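Long-range contacts in putative surface-anchored fimbrial subunit (Corynebacterium diphtheriae, PDB 3HR6), which forms the shaft of a pilus as its major pilin, built of tandem Ig-like modules that are stabilised by isopeptide and disulfide bonds: residues R4-L12 and T84-T95; G389-T397 and K408-A416. One frame throughout, in Å; residues are numbered along the deposited sequence. Where two conformers were deposited one is given.

Contact 1: residues R4-L12 and T84-T95; sequences RTSIAVHAL and TEGGVAKFDNLT
Two nitrogens of Arg4 hold Asn93 by its side-chain and backbone oxygens at a G1 beta bulge, where Asn93 and Leu94 stand across from the single Thr5 and shift the antiparallel pairing by one residue. Arg4 NE reaches Asn93 OD1 at 2.9 Å and NH2 reaches the backbone Asn93 O at 2.8 Å. Both nitrogens stand above the carbonyl planes they approach, and the guanidinium lies 77° from the amide plane. The arginine bends at chi3 (70°), which folds the guanidinium back over the bulge, one face against Leu94 C and an edge against Thr95 CG2. Asn93 has positive phi, as the first residue of this bulge usually does. Paired backbone bonds join Thr5 to Leu94 at the bulge, and Ile7 to Phe91 and Val9 to Ala89 past it. The side chains of these pairs share one face: Ile7 CD1 meets Leu94 CD1 at 3.8 Å, and Val9 CG2 lies in the plane of the Phe91 ring, 3.9 Å from CE2. On the other face Ala8 CB packs on Val88 CG2. At the far end His10 ND1 donates to Gly87 O over 3.2 Å, inside the type I' turn from Glu85 to Val88, while its NE2 hydrogen-bonds to His136 ND1. Strand 131-143 runs parallel to 5-13 on its other edge, and Val9, Phe91 and Leu94 pack against strand 38-44 in the N-terminal pilin domain.

Contact 2: residues G389-T397 and K408-A416; sequences GTEFCLVET and KPVIVKLEA
Strands 391-397 and 410-412 run at 143°, 37° off exact antiparallel, joined by a reciprocal pair of backbone bonds between Leu394 and Val410 and a further one from Val412 N to Phe392 O. Towards Glu391 water takes the place of direct pairing: one molecule accepts from Phe392 N and Leu414 N and lies 2.7 Å from both Glu391 OE1 and Val412 O. A second water spans Glu391 OE1 and Glu415 OE1, two carboxylate oxygens only 4.2 Å apart; their mutual repulsion is probably eased by this solvent. On one face Leu394 CD1 packs against Val412 CG2 at 3.8 Å. Phe392 turns its ring so that an edge meets Leu414 O, 3.4 Å from CE2, while CD2 touches Leu414 CB. The opposite face carries Cys393, whose CB touches both Pro409 CB and Ile411 CD1, 3.8 Å from each. With chi1 at 53°, SG sits between the backbone N and carbonyl carbon, still touching Pro409 CB, and it closes the disulfide with Cys333. That bond ties strand 391-398 covalently to the end of strand 327-333, its neighbour on the other edge. Strand 410-412 is an outermost strand of this four-stranded sheet, and Leu394, Val412 and Leu414 pack inward on strands 302-315 and 361-375, as expected of an Ig-like sandwich.

Overall arrangement
The two contacts lie on opposite sides of the chain's centre, 65 Å apart between centres and about 38 Å between nearest atoms, so each belongs to a different part of an elongated chain. They illustrate one principle in two forms: antiparallel strand pairing with a local elaboration. Contact 1 joins strands distant in sequence and has a bulge and a side-chain grip at one end; contact 2 pairs a hairpin through backbone bonds and water, and its Cys393 links the sheet on to Cys333 of strand 327-333. Contact 1 is remote from the annotated sites, whereas the Phe392 side chain of contact 2 lies about 12 Å from the bound calcium ion and about 8 Å from the side chain of its ligand Gln158.

Contact 1: residues R4-L12 and T84-T95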
ATOM      1  N   ARG A   4     -28.869  36.595   0.658  1.00 35.17           N
ATOM      2  CA  ARG A   4     -28.268  35.217   0.533  1.00 33.91           C
ATOM      3  C   ARG A   4     -26.752  35.263   0.315  1.00 30.39           C
ATOM      4  O   ARG A   4     -26.238  36.055  -0.470  1.00 32.45           O
ATOM      5  CB  ARG A   4     -28.979  34.394  -0.543  1.00 35.82           C
ATOM      6  CG  ARG A   4     -30.464  34.293  -0.188  1.00 39.56           C
ATOM      7  CD  ARG A   4     -31.148  33.057  -0.709  1.00 43.91           C
ATOM      8  NE  ARG A   4     -30.750  31.810  -0.048  1.00 46.48           N
ATOM      9  CZ  ARG A   4     -31.069  31.466   1.202  1.00 47.75           C
ATOM     10  NH1 ARG A   4     -31.747  32.293   1.996  1.00 48.82           N
ATOM     11  NH2 ARG A   4     -30.678  30.288   1.676  1.00 48.01           N
ATOM     12  N   THR A   5     -26.063  34.374   1.015  1.00 25.35           N
ATOM     13  CA  THR A   5     -24.633  34.482   1.189  0.50 22.86           C
ATOM     14  C   THR A   5     -23.979  33.220   0.630  1.00 20.78           C
ATOM     15  O   THR A   5     -24.667  32.274   0.264  1.00 19.53           O
ATOM     16  CB  THR A   5     -24.327  34.713   2.699  0.50 22.92           C
ATOM     17  OG1 THR A   5     -23.044  35.325   2.867  0.50 22.75           O
ATOM     18  CG2 THR A   5     -24.402  33.412   3.486  0.50 22.75           C
ATOM     19  N   SER A   6     -22.655  33.227   0.543  1.00 17.08           N
ATOM     20  CA  SER A   6     -21.926  32.018   0.160  1.00 14.24           C
ATOM     21  C   SER A   6     -20.591  31.972   0.882  1.00 12.75           C
ATOM     22  O   SER A   6     -20.065  33.007   1.285  1.00 11.25           O
ATOM     23  CB  SER A   6     -21.722  31.913  -1.353  1.00 14.17           C
ATOM     24  OG  SER A   6     -20.836  32.901  -1.838  1.00 12.80           O
ATOM     25  N   ILE A   7     -20.105  30.751   1.087  1.00 10.62           N
ATOM     26  CA  ILE A   7     -18.765  30.497   1.617  1.00 10.56           C
ATOM     27  C   ILE A   7     -17.980  29.715   0.584  1.00  9.79           C
ATOM     28  O   ILE A   7     -18.352  28.602   0.209  1.00  9.13           O
ATOM     29  CB  ILE A   7     -18.802  29.784   2.982  1.00 10.40           C
ATOM     30  CG1 ILE A   7     -19.509  30.668   4.014  1.00 11.32           C
ATOM     31  CG2 ILE A   7     -17.372  29.486   3.467  1.00 10.79           C
ATOM     32  CD1 ILE A   7     -20.096  29.907   5.165  1.00 13.00           C
ATOM     33  N   ALA A   8     -16.874  30.311   0.134  1.00  8.76           N
ATOM     34  CA  ALA A   8     -15.947  29.683  -0.787  1.00  8.60           C
ATOM     35  C   ALA A   8     -14.763  29.189   0.037  1.00  8.23           C
ATOM     36  O   ALA A   8     -14.001  30.016   0.598  1.00  8.60           O
ATOM     37  CB  ALA A   8     -15.500  30.702  -1.806  1.00  8.86           C
ATOM     38  N   VAL A   9     -14.615  27.870   0.128  1.00  8.39           N
ATOM     39  CA  VAL A   9     -13.502  27.267   0.852  1.00  7.57           C
ATOM     40  C   VAL A   9     -12.374  26.956  -0.128  1.00  8.52           C
ATOM     41  O   VAL A   9     -12.532  26.145  -1.028  1.00  8.22           O
ATOM     42  CB  VAL A   9     -13.901  25.953   1.577  1.00  8.28           C
ATOM     43  CG1 VAL A   9     -12.736  25.439   2.386  1.00  7.16           C
ATOM     44  CG2 VAL A   9     -15.122  26.153   2.467  1.00  7.97           C
ATOM     45  N   HIS A  10     -11.212  27.553   0.133  1.00  9.37           N
ATOM     46  CA  HIS A  10      -9.988  27.264  -0.601  1.00 10.75           C
ATOM     47  C   HIS A  10      -9.026  26.462   0.274  1.00 10.63           C
ATOM     48  O   HIS A  10      -8.537  26.948   1.289  1.00 11.38           O
ATOM     49  CB  HIS A  10      -9.331  28.579  -1.021  1.00 10.54           C
ATOM     50  CG  HIS A  10     -10.229  29.505  -1.772  1.00 11.61           C
ATOM     51  ND1 HIS A  10     -10.526  29.332  -3.108  1.00 12.22           N
ATOM     52  CD2 HIS A  10     -10.920  30.597  -1.372  1.00 10.68           C
ATOM     53  CE1 HIS A  10     -11.334  30.300  -3.502  1.00 12.05           C
ATOM     54  NE2 HIS A  10     -11.591  31.079  -2.468  1.00 12.07           N
ATOM     55  N   ALA A  11      -8.699  25.250  -0.147  1.00 10.48           N
ATOM     56  CA  ALA A  11      -7.897  24.361   0.634  1.00 11.26           C
ATOM     57  C   ALA A  11      -6.450  24.582   0.282  1.00 11.58           C
ATOM     58  O   ALA A  11      -6.021  24.233  -0.804  1.00 13.73           O
ATOM     59  CB  ALA A  11      -8.304  22.919   0.334  1.00 11.29           C
ATOM     60  N   LEU A  12      -5.703  25.199   1.189  1.00 11.99           N
ATOM     61  CA  LEU A  12      -4.301  25.529   0.948  1.00 12.30           C
ATOM     62  C   LEU A  12      -3.371  24.481   1.524  1.00 12.40           C
ATOM     63  O   LEU A  12      -3.549  24.044   2.677  1.00 11.88           O
ATOM     64  CB  LEU A  12      -3.999  26.871   1.613  1.00 11.59           C
ATOM     65  CG  LEU A  12      -4.293  28.076   0.735  1.00 16.62           C
ATOM     66  CD1 LEU A  12      -5.573  27.989  -0.079  1.00 17.77           C
ATOM     67  CD2 LEU A  12      -4.144  29.372   1.538  1.00 10.82           C
ATOM     68  N   THR A  84     -13.180  20.348  -3.192  1.00 13.99           N
ATOM     69  CA  THR A  84     -12.696  21.503  -3.938  1.00 13.82           C
ATOM     70  C   THR A  84     -12.462  21.095  -5.414  1.00 14.21           C
ATOM     71  O   THR A  84     -12.056  19.949  -5.729  1.00 13.24           O
ATOM     72  CB  THR A  84     -11.401  22.027  -3.321  1.00 13.92           C
ATOM     73  OG1 THR A  84     -10.455  20.953  -3.198  1.00 13.51           O
ATOM     74  CG2 THR A  84     -11.690  22.631  -1.919  1.00 12.91           C
ATOM     75  N   GLU A  85     -12.786  22.006  -6.297  1.00 16.02           N
ATOM     76  CA  GLU A  85     -12.496  21.868  -7.719  1.00 18.23           C
ATOM     77  C   GLU A  85     -12.141  23.255  -8.202  1.00 17.96           C
ATOM     78  O   GLU A  85     -12.765  24.243  -7.794  1.00 18.16           O
ATOM     79  CB  GLU A  85     -13.702  21.302  -8.469  1.00 19.08           C
ATOM     80  CG  GLU A  85     -13.422  20.946  -9.939  1.00 23.77           C
ATOM     81  CD  GLU A  85     -12.392  19.811 -10.157  1.00 29.95           C
ATOM     82  OE1 GLU A  85     -11.965  19.098  -9.200  1.00 33.81           O
ATOM     83  OE2 GLU A  85     -12.006  19.629 -11.329  1.00 33.63           O
ATOM     84  N   GLY A  86     -11.105  23.349  -9.032  1.00 18.90           N
ATOM     85  CA  GLY A  86     -10.573  24.657  -9.437  1.00 19.45           C
ATOM     86  C   GLY A  86     -10.121  25.492  -8.245  1.00 19.15           C
ATOM     87  O   GLY A  86     -10.223  26.737  -8.273  1.00 21.71           O
ATOM     88  N   GLY A  87      -9.674  24.797  -7.203  1.00 19.14           N
ATOM     89  CA  GLY A  87      -9.135  25.393  -5.998  1.00 18.91           C
ATOM     90  C   GLY A  87     -10.173  25.812  -4.970  1.00 17.46           C
ATOM     91  O   GLY A  87      -9.812  26.377  -3.949  1.00 18.75           O
ATOM     92  N   VAL A  88     -11.443  25.525  -5.207  1.00 15.75           N
ATOM     93  CA  VAL A  88     -12.488  26.025  -4.319  1.00 14.86           C
ATOM     94  C   VAL A  88     -13.656  25.056  -4.154  1.00 14.11           C
ATOM     95  O   VAL A  88     -14.028  24.371  -5.092  1.00 13.82           O
ATOM     96  CB  VAL A  88     -13.002  27.384  -4.823  1.00 14.32           C
ATOM     97  CG1 VAL A  88     -13.788  27.278  -6.173  1.00 13.58           C
ATOM     98  CG2 VAL A  88     -13.857  28.094  -3.757  1.00 13.11           C
ATOM     99  N   ALA A  89     -14.204  24.991  -2.938  1.00 13.71           N
ATOM    100  CA  ALA A  89     -15.496  24.352  -2.686  1.00 12.60           C
ATOM    101  C   ALA A  89     -16.407  25.486  -2.285  1.00 12.63           C
ATOM    102  O   ALA A  89     -16.238  26.039  -1.197  1.00 10.80           O
ATOM    103  CB  ALA A  89     -15.396  23.311  -1.572  1.00 12.41           C
ATOM    104  N   LYS A  90     -17.305  25.882  -3.186  1.00 12.64           N
ATOM    105  CA  LYS A  90     -18.249  26.978  -2.929  1.00 13.45           C
ATOM    106  C   LYS A  90     -19.631  26.493  -2.459  1.00 14.07           C
ATOM    107  O   LYS A  90     -20.354  25.807  -3.200  1.00 14.70           O
ATOM    108  CB  LYS A  90     -18.433  27.867  -4.168  1.00 13.67           C
ATOM    109  CG  LYS A  90     -19.194  29.127  -3.871  1.00 15.32           C
ATOM    110  CD  LYS A  90     -19.137  30.141  -5.001  1.00 16.44           C
ATOM    111  CE  LYS A  90     -20.139  31.236  -4.784  1.00 17.23           C
ATOM    112  NZ  LYS A  90     -19.895  32.401  -5.661  1.00 19.08           N
ATOM    113  N   PHE A  91     -20.004  26.886  -1.245  1.00 13.48           N
ATOM    114  CA  PHE A  91     -21.317  26.585  -0.683  1.00 13.54           C
ATOM    115  C   PHE A  91     -22.172  27.829  -0.892  1.00 13.90           C
ATOM    116  O   PHE A  91     -21.974  28.827  -0.219  1.00 13.64           O
ATOM    117  CB  PHE A  91     -21.185  26.237   0.810  1.00 13.09           C
ATOM    118  CG  PHE A  91     -20.353  25.021   1.072  1.00 12.32           C
ATOM    119  CD1 PHE A  91     -20.926  23.759   1.059  1.00 12.79           C
ATOM    120  CD2 PHE A  91     -18.982  25.124   1.301  1.00 12.73           C
ATOM    121  CE1 PHE A  91     -20.170  22.643   1.294  1.00 13.58           C
ATOM    122  CE2 PHE A  91     -18.216  23.989   1.520  1.00 11.97           C
ATOM    123  CZ  PHE A  91     -18.805  22.757   1.512  1.00 12.69           C
ATOM    124  N   ASP A  92     -23.098  27.754  -1.852  1.00 15.33           N
ATOM    125  CA  ASP A  92     -23.809  28.912  -2.387  1.00 16.66           C
ATOM    126  C   ASP A  92     -25.251  28.926  -1.855  1.00 16.70           C
ATOM    127  O   ASP A  92     -25.726  27.917  -1.335  1.00 16.59           O
ATOM    128  CB  ASP A  92     -23.777  28.841  -3.926  1.00 17.37           C
ATOM    129  CG  ASP A  92     -24.011  30.205  -4.611  1.00 19.91           C
ATOM    130  OD1 ASP A  92     -24.423  31.197  -3.962  1.00 23.85           O
ATOM    131  OD2 ASP A  92     -23.775  30.281  -5.838  1.00 25.19           O
ATOM    132  N   ASN A  93     -25.918  30.078  -1.960  1.00 16.75           N
ATOM    133  CA  ASN A  93     -27.346  30.223  -1.609  1.00 17.44           C
ATOM    134  C   ASN A  93     -27.617  29.912  -0.117  1.00 17.00           C
ATOM    135  O   ASN A  93     -28.566  29.187   0.225  1.00 17.59           O
ATOM    136  CB  ASN A  93     -28.188  29.324  -2.542  1.00 17.77           C
ATOM    137  CG  ASN A  93     -29.632  29.752  -2.642  1.00 19.12           C
ATOM    138  OD1 ASN A  93     -29.951  30.942  -2.646  1.00 20.92           O
ATOM    139  ND2 ASN A  93     -30.529  28.772  -2.768  1.00 22.81           N
ATOM    140  N   LEU A  94     -26.788  30.492   0.759  1.00 15.71           N
ATOM    141  CA  LEU A  94     -26.849  30.238   2.200  1.00 14.97           C
ATOM    142  C   LEU A  94     -27.611  31.320   2.946  1.00 14.94           C
ATOM    143  O   LEU A  94     -27.517  32.509   2.628  1.00 14.99           O
ATOM    144  CB  LEU A  94     -25.440  30.191   2.800  1.00 15.10           C
ATOM    145  CG  LEU A  94     -24.509  29.099   2.279  1.00 14.32           C
ATOM    146  CD1 LEU A  94     -23.141  29.210   2.992  1.00 12.74           C
ATOM    147  CD2 LEU A  94     -25.117  27.727   2.474  1.00 14.68           C
ATOM    148  N   THR A  95     -28.321  30.899   3.986  1.00 15.38           N
ATOM    149  CA  THR A  95     -29.032  31.826   4.860  1.00 15.58           C
ATOM    150  C   THR A  95     -27.996  32.470   5.775  1.00 15.03           C
ATOM    151  O   THR A  95     -27.017  31.820   6.171  1.00 14.15           O
ATOM    152  CB  THR A  95     -30.128  31.102   5.715  1.00 16.38           C
ATOM    153  OG1 THR A  95     -29.518  30.398   6.803  1.00 18.91           O
ATOM    154  CG2 THR A  95     -30.906  30.088   4.879  1.00 17.17           C
TER

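Contact 2: residues G389-T397 and K408-A416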
ATOM      1  N   GLY A 389      24.529 -17.668 -12.304  1.00 15.04           N
ATOM      2  CA  GLY A 389      24.439 -18.028 -13.697  1.00 15.23           C
ATOM      3  C   GLY A 389      23.594 -17.067 -14.497  1.00 14.58           C
ATOM      4  O   GLY A 389      23.330 -15.950 -14.095  1.00 15.43           O
ATOM      5  N   THR A 390      23.197 -17.532 -15.670  1.00 14.52           N
ATOM      6  CA  THR A 390      22.473 -16.714 -16.607  1.00 14.32           C
ATOM      7  C   THR A 390      21.114 -17.267 -16.972  1.00 13.29           C
ATOM      8  O   THR A 390      20.305 -16.530 -17.482  1.00 12.05           O
ATOM      9  CB  THR A 390      23.242 -16.524 -17.934  1.00 14.33           C
ATOM     10  OG1 THR A 390      23.443 -17.783 -18.591  1.00 15.71           O
ATOM     11  CG2 THR A 390      24.585 -15.843 -17.694  1.00 15.45           C
ATOM     12  N   GLU A 391      20.867 -18.546 -16.735  1.00 13.29           N
ATOM     13  CA  GLU A 391      19.569 -19.133 -17.068  1.00 13.29           C
ATOM     14  C   GLU A 391      19.237 -20.251 -16.110  1.00 13.47           C
ATOM     15  O   GLU A 391      20.113 -20.821 -15.462  1.00 14.34           O
ATOM     16  CB  GLU A 391      19.556 -19.738 -18.508  1.00 13.36           C
ATOM     17  CG  GLU A 391      19.975 -18.826 -19.650  1.00 15.60           C
ATOM     18  CD  GLU A 391      19.015 -17.682 -19.999  1.00 19.14           C
ATOM     19  OE1 GLU A 391      17.877 -17.586 -19.470  1.00 18.41           O
ATOM     20  OE2 GLU A 391      19.441 -16.845 -20.843  1.00 19.15           O
ATOM     21  N   PHE A 392      17.961 -20.616 -16.097  1.00 12.88           N
ATOM     22  CA  PHE A 392      17.538 -21.857 -15.511  1.00 12.11           C
ATOM     23  C   PHE A 392      17.872 -23.035 -16.425  1.00 13.01           C
ATOM     24  O   PHE A 392      18.023 -22.911 -17.671  1.00 12.71           O
ATOM     25  CB  PHE A 392      16.030 -21.857 -15.233  1.00 12.98           C
ATOM     26  CG  PHE A 392      15.588 -20.872 -14.201  1.00 10.58           C
ATOM     27  CD1 PHE A 392      15.736 -21.126 -12.832  1.00 13.30           C
ATOM     28  CD2 PHE A 392      15.022 -19.657 -14.581  1.00 14.32           C
ATOM     29  CE1 PHE A 392      15.337 -20.207 -11.889  1.00 13.42           C
ATOM     30  CE2 PHE A 392      14.623 -18.737 -13.646  1.00 14.07           C
ATOM     31  CZ  PHE A 392      14.769 -18.998 -12.290  1.00 14.39           C
ATOM     32  N   CYS A 393      18.009 -24.185 -15.796  1.00 13.33           N
ATOM     33  CA  CYS A 393      18.173 -25.416 -16.577  1.00 13.40           C
ATOM     34  C   CYS A 393      17.654 -26.594 -15.826  1.00 13.58           C
ATOM     35  O   CYS A 393      17.557 -26.580 -14.621  1.00 14.12           O
ATOM     36  CB  CYS A 393      19.622 -25.615 -17.008  1.00 13.62           C
ATOM     37  SG  CYS A 393      20.749 -25.509 -15.566  1.00 17.48           S
ATOM     38  N   LEU A 394      17.298 -27.635 -16.561  1.00 12.37           N
ATOM     39  CA  LEU A 394      16.780 -28.841 -15.946  1.00 12.02           C
ATOM     40  C   LEU A 394      17.800 -29.957 -16.065  1.00 12.81           C
ATOM     41  O   LEU A 394      18.414 -30.132 -17.120  1.00 13.21           O
ATOM     42  CB  LEU A 394      15.514 -29.261 -16.669  1.00 11.23           C
ATOM     43  CG  LEU A 394      14.282 -28.358 -16.499  1.00 11.90           C
ATOM     44  CD1 LEU A 394      13.209 -28.695 -17.630  1.00 11.77           C
ATOM     45  CD2 LEU A 394      13.703 -28.482 -15.083  1.00 16.10           C
ATOM     46  N   VAL A 395      17.951 -30.710 -14.989  1.00 12.51           N
ATOM     47  CA  VAL A 395      18.808 -31.900 -15.005  1.00 11.75           C
ATOM     48  C   VAL A 395      17.911 -33.103 -14.808  1.00 13.24           C
ATOM     49  O   VAL A 395      17.156 -33.200 -13.825  1.00 13.35           O
ATOM     50  CB  VAL A 395      19.878 -31.855 -13.890  1.00 10.68           C
ATOM     51  CG1 VAL A 395      20.584 -33.245 -13.749  1.00 10.65           C
ATOM     52  CG2 VAL A 395      20.880 -30.750 -14.138  1.00 11.44           C
ATOM     53  N   GLU A 396      18.001 -34.049 -15.744  1.00 13.84           N
ATOM     54  CA  GLU A 396      17.271 -35.290 -15.629  1.00 13.20           C
ATOM     55  C   GLU A 396      18.007 -36.243 -14.707  1.00 12.75           C
ATOM     56  O   GLU A 396      19.123 -36.670 -15.028  1.00 14.25           O
ATOM     57  CB  GLU A 396      17.090 -35.953 -16.985  1.00 13.43           C
ATOM     58  CG  GLU A 396      16.153 -37.132 -16.910  1.00 12.99           C
ATOM     59  CD  GLU A 396      15.834 -37.715 -18.249  1.00 16.32           C
ATOM     60  OE1 GLU A 396      16.758 -38.062 -19.010  1.00 17.61           O
ATOM     61  OE2 GLU A 396      14.637 -37.876 -18.503  1.00 15.75           O
ATOM     62  N   THR A 397      17.404 -36.568 -13.569  1.00 12.00           N
ATOM     63  CA  THR A 397      18.061 -37.424 -12.559  1.00 12.56           C
ATOM     64  C   THR A 397      17.627 -38.886 -12.627  1.00 12.77           C
ATOM     65  O   THR A 397      18.310 -39.751 -12.089  1.00 13.23           O
ATOM     66  CB  THR A 397      17.817 -36.920 -11.136  1.00 12.48           C
ATOM     67  OG1 THR A 397      16.414 -36.914 -10.857  1.00 13.20           O
ATOM     68  CG2 THR A 397      18.437 -35.544 -10.897  1.00 11.21           C
ATOM     69  N   LYS A 408      23.474 -33.548 -20.385  1.00 19.88           N
ATOM     70  CA  LYS A 408      23.711 -32.140 -20.137  1.00 19.04           C
ATOM     71  C   LYS A 408      22.422 -31.517 -19.610  1.00 17.34           C
ATOM     72  O   LYS A 408      21.326 -32.016 -19.898  1.00 15.98           O
ATOM     73  CB  LYS A 408      24.178 -31.427 -21.400  1.00 18.78           C
ATOM     74  CG  LYS A 408      25.568 -31.840 -21.874  1.00 21.02           C
ATOM     75  CD  LYS A 408      26.083 -30.902 -22.977  1.00 24.68           C
ATOM     76  CE  LYS A 408      27.476 -31.275 -23.501  1.00 26.44           C
ATOM     77  NZ  LYS A 408      28.507 -31.480 -22.436  1.00 27.48           N
ATOM     78  N   PRO A 409      22.563 -30.429 -18.843  1.00 16.84           N
ATOM     79  CA  PRO A 409      21.380 -29.655 -18.460  1.00 16.11           C
ATOM     80  C   PRO A 409      20.643 -29.143 -19.693  1.00 16.07           C
ATOM     81  O   PRO A 409      21.279 -28.810 -20.696  1.00 16.22           O
ATOM     82  CB  PRO A 409      21.963 -28.501 -17.635  1.00 16.48           C
ATOM     83  CG  PRO A 409      23.263 -29.018 -17.133  1.00 17.19           C
ATOM     84  CD  PRO A 409      23.789 -29.905 -18.213  1.00 16.91           C
ATOM     85  N   VAL A 410      19.311 -29.080 -19.606  1.00 14.77           N
ATOM     86  CA  VAL A 410      18.471 -28.537 -20.673  1.00 14.35           C
ATOM     87  C   VAL A 410      18.172 -27.081 -20.303  1.00 13.52           C
ATOM     88  O   VAL A 410      17.476 -26.837 -19.308  1.00 13.35           O
ATOM     89  CB  VAL A 410      17.140 -29.322 -20.805  1.00 14.38           C
ATOM     90  CG1 VAL A 410      16.275 -28.744 -21.896  1.00 15.90           C
ATOM     91  CG2 VAL A 410      17.385 -30.801 -21.085  1.00 13.41           C
ATOM     92  N   ILE A 411      18.689 -26.140 -21.100  1.00 12.34           N
ATOM     93  CA  ILE A 411      18.528 -24.715 -20.796  1.00 12.93           C
ATOM     94  C   ILE A 411      17.053 -24.392 -20.961  1.00 12.80           C
ATOM     95  O   ILE A 411      16.413 -24.849 -21.914  1.00 13.39           O
ATOM     96  CB  ILE A 411      19.380 -23.792 -21.696  1.00 12.83           C
ATOM     97  CG1 ILE A 411      20.870 -24.125 -21.555  1.00 15.83           C
ATOM     98  CG2 ILE A 411      19.133 -22.314 -21.316  1.00 14.31           C
ATOM     99  CD1 ILE A 411      21.319 -24.262 -20.121  1.00 19.11           C
ATOM    100  N   VAL A 412      16.505 -23.690 -19.987  1.00 12.21           N
ATOM    101  CA  VAL A 412      15.142 -23.222 -20.050  1.00 12.59           C
ATOM    102  C   VAL A 412      15.174 -21.715 -19.832  1.00 13.46           C
ATOM    103  O   VAL A 412      15.592 -21.255 -18.771  1.00 13.67           O
ATOM    104  CB  VAL A 412      14.247 -23.938 -19.023  1.00 13.65           C
ATOM    105  CG1 VAL A 412      12.814 -23.395 -19.056  1.00 14.17           C
ATOM    106  CG2 VAL A 412      14.280 -25.458 -19.252  1.00 11.85           C
ATOM    107  N   LYS A 413      14.780 -20.964 -20.853  1.00 12.87           N
ATOM    108  CA  LYS A 413      14.723 -19.495 -20.822  0.50 13.78           C
ATOM    109  C   LYS A 413      13.470 -19.066 -20.069  1.00 14.30           C
ATOM    110  O   LYS A 413      12.351 -19.290 -20.552  1.00 15.27           O
ATOM    111  CB  LYS A 413      14.682 -18.926 -22.252  0.50 14.38           C
ATOM    112  CG  LYS A 413      15.956 -19.158 -23.087  0.50 14.82           C
ATOM    113  CD  LYS A 413      15.751 -18.864 -24.579  0.50 17.45           C
ATOM    114  CE  LYS A 413      17.039 -18.371 -25.272  0.50 17.36           C
ATOM    115  NZ  LYS A 413      16.922 -18.245 -26.766  0.50 19.22           N
ATOM    116  N   LEU A 414      13.652 -18.503 -18.886  1.00 12.70           N
ATOM    117  CA  LEU A 414      12.559 -18.059 -18.052  1.00 11.75           C
ATOM    118  C   LEU A 414      13.016 -16.844 -17.296  1.00 12.41           C
ATOM    119  O   LEU A 414      13.793 -16.961 -16.369  1.00 12.74           O
ATOM    120  CB  LEU A 414      12.174 -19.175 -17.077  1.00 11.40           C
ATOM    121  CG  LEU A 414      10.807 -18.917 -16.459  1.00 10.62           C
ATOM    122  CD1 LEU A 414       9.687 -19.318 -17.465  1.00 11.54           C
ATOM    123  CD2 LEU A 414      10.714 -19.622 -15.129  1.00 13.18           C
ATOM    124  N   GLU A 415      12.525 -15.677 -17.689  1.00 12.43           N
ATOM    125  CA  GLU A 415      12.959 -14.438 -17.066  1.00 13.25           C
ATOM    126  C   GLU A 415      11.856 -13.400 -17.194  1.00 13.06           C
ATOM    127  O   GLU A 415      10.954 -13.507 -18.049  1.00 13.59           O
ATOM    128  CB  GLU A 415      14.268 -13.940 -17.677  1.00 14.85           C
ATOM    129  CG  GLU A 415      14.134 -13.435 -19.060  1.00 17.74           C
ATOM    130  CD  GLU A 415      15.454 -12.934 -19.622  1.00 25.40           C
ATOM    131  OE1 GLU A 415      16.500 -13.618 -19.435  1.00 28.69           O
ATOM    132  OE2 GLU A 415      15.415 -11.862 -20.282  1.00 28.20           O
ATOM    133  N   ALA A 416      11.939 -12.371 -16.373  1.00 13.05           N
ATOM    134  CA  ALA A 416      10.975 -11.293 -16.392  1.00 11.86           C
ATOM    135  C   ALA A 416      11.729  -9.995 -16.470  1.00 11.86           C
ATOM    136  O   ALA A 416      12.957  -9.963 -16.414  1.00 13.14           O
ATOM    137  CB  ALA A 416      10.089 -11.336 -15.128  1.00 11.89           C
TER
HETATM  138  O   HOH W   1      17.852 -15.042 -17.314  1.00 19.44           O
HETATM  139  O   HOH W   2      16.251 -18.852 -17.700  1.00 17.21           O
HETATM  140  O   HOH W   3      16.006 -15.878 -20.630  1.00 22.66           O
HETATM  141  O   HOH W   4      20.028 -33.730 -17.731  1.00 16.81           O